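Local coordinates for 182aa long hypothetical protein (Pyrococcus horikoshii, PDB 2GAN), which is a putative acetyltransferase of the GNAT family and probably transfers an acetyl group from acetyl-CoA to an acceptor that the structure alone does not show, at the interface of chains A and B. Numbering follows the deposited sequence. Chains: chain A/B, 182aa long hypothetical protein.

The interface of chains A and B. Residues chain A 153, 156-157, 162; chain B 109, 112, 128, 144.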
# COMPACT_ATOMS: atom_id res chain seq x y z
N TYR A 153 -3.32 -4.73 0.30
CA TYR A 153 -3.97 -6.01 0.52
C TYR A 153 -3.83 -6.52 1.93
O TYR A 153 -4.80 -6.95 2.55
CB TYR A 153 -3.46 -7.06 -0.47
CG TYR A 153 -4.14 -6.98 -1.81
CD1 TYR A 153 -3.65 -6.14 -2.82
CD2 TYR A 153 -5.31 -7.69 -2.07
CE1 TYR A 153 -4.31 -6.03 -4.04
CE2 TYR A 153 -5.98 -7.59 -3.28
CZ TYR A 153 -5.47 -6.75 -4.26
OH TYR A 153 -6.13 -6.63 -5.47
N TYR A 156 -6.10 -4.61 4.24
CA TYR A 156 -7.50 -5.01 4.05
C TYR A 156 -7.78 -6.37 4.69
O TYR A 156 -8.71 -6.52 5.49
CB TYR A 156 -7.82 -5.07 2.56
CG TYR A 156 -9.30 -5.23 2.26
CD1 TYR A 156 -10.14 -4.12 2.21
CD2 TYR A 156 -9.85 -6.49 2.01
CE1 TYR A 156 -11.49 -4.25 1.90
CE2 TYR A 156 -11.20 -6.64 1.70
CZ TYR A 156 -12.01 -5.51 1.65
OH TYR A 156 -13.34 -5.65 1.32
N TYR A 157 -6.98 -7.36 4.31
CA TYR A 157 -7.16 -8.71 4.82
C TYR A 157 -7.08 -8.78 6.34
O TYR A 157 -7.90 -9.43 6.99
CB TYR A 157 -6.11 -9.64 4.21
CG TYR A 157 -6.29 -9.97 2.73
CD1 TYR A 157 -7.52 -10.39 2.24
CD2 TYR A 157 -5.21 -9.95 1.85
CE1 TYR A 157 -7.68 -10.81 0.92
CE2 TYR A 157 -5.35 -10.37 0.51
CZ TYR A 157 -6.58 -10.80 0.06
OH TYR A 157 -6.72 -11.26 -1.22
N PHE A 162 -7.91 -12.05 8.82
CA PHE A 162 -6.64 -12.70 8.51
C PHE A 162 -5.52 -12.25 9.44
O PHE A 162 -5.52 -11.13 9.94
CB PHE A 162 -6.24 -12.44 7.05
CG PHE A 162 -7.07 -13.19 6.04
CD1 PHE A 162 -8.37 -12.79 5.74
CD2 PHE A 162 -6.55 -14.31 5.39
CE1 PHE A 162 -9.14 -13.50 4.81
CE2 PHE A 162 -7.32 -15.02 4.46
CZ PHE A 162 -8.61 -14.61 4.17
N ILE B 109 -6.60 -18.08 -1.90
CA ILE B 109 -7.49 -17.04 -2.42
C ILE B 109 -6.59 -16.08 -3.18
O ILE B 109 -5.61 -15.58 -2.63
CB ILE B 109 -8.20 -16.29 -1.28
CG1 ILE B 109 -9.22 -17.21 -0.60
CG2 ILE B 109 -8.84 -15.01 -1.83
CD1 ILE B 109 -10.00 -16.56 0.52
N PHE B 112 -8.18 -11.30 -6.27
CA PHE B 112 -9.20 -10.53 -5.56
C PHE B 112 -9.10 -9.05 -5.87
O PHE B 112 -8.16 -8.38 -5.44
CB PHE B 112 -9.06 -10.74 -4.05
CG PHE B 112 -10.02 -9.92 -3.21
CD1 PHE B 112 -11.34 -9.70 -3.61
CD2 PHE B 112 -9.60 -9.42 -1.97
CE1 PHE B 112 -12.24 -9.01 -2.78
CE2 PHE B 112 -10.48 -8.72 -1.14
CZ PHE B 112 -11.80 -8.51 -1.54
N LEU B 128 -14.99 -11.77 -0.66
CA LEU B 128 -14.05 -12.39 0.27
C LEU B 128 -14.78 -13.33 1.22
O LEU B 128 -14.36 -14.47 1.45
CB LEU B 128 -13.32 -11.31 1.08
CG LEU B 128 -12.27 -11.86 2.04
CD1 LEU B 128 -11.23 -12.66 1.26
CD2 LEU B 128 -11.61 -10.72 2.80
N VAL B 144 -3.80 -16.28 1.86
CA VAL B 144 -3.58 -15.27 0.83
C VAL B 144 -2.11 -14.89 0.85
O VAL B 144 -1.43 -15.02 1.87
CB VAL B 144 -4.43 -13.99 1.07
CG1 VAL B 144 -5.89 -14.25 0.71
CG2 VAL B 144 -4.30 -13.53 2.52
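A:Tyr153 reaches chain B with its phenol, whose OH donates a hydrogen bond of 2.7 Å to the backbone O of B:Phe112 in strand 106-114. The C=O···O angle is 158° and the donor lies 15° from the carbonyl plane, so the bond runs nearly in line with the carbonyl; the acceptor in turn sits in the plane of the tyrosine ring, at its edge.

The remaining contacts are apolar. A:Tyr157, one helical turn further along helix 152-158, inserts its ring between B:Phe112 and B:Val144. Methyl CG1 of B:Val144 lies over one face, 4.0 Å from the ring centroid and displaced toward the rim, a CH-pi contact. Past the rim, CE1 of A:Tyr157 comes within 3.7 Å of CD2 of B:Phe112, the two side chains running antiparallel, while CD1 of B:Leu128 packs 4.0 Å from the same CE1. Cutting A:Tyr157 back to an alanine is likely to open a gap between B:Phe112 and B:Val144 and to deprive the valine methyl of the aromatic face it rests on.

B:Phe112 holds CG opposite its backbone N (chi1 176°), which carries the ring toward A:Tyr156; CE2 of that tyrosine meets the phenylalanine edge in plane, 3.6 Å from its CE2, the two side chains crossing at about a right angle. The other valine branch, CG2 of B:Val144, touches CD2 of A:Phe162 at 3.7 Å.

This largely aromatic patch docks helix 152-158 and the start of strand 162-166 against two strands and helix 123-137 of the second copy. Its twofold-related twin repeats the packing, which may help hold a dimer together if the deposited pair is the biological one.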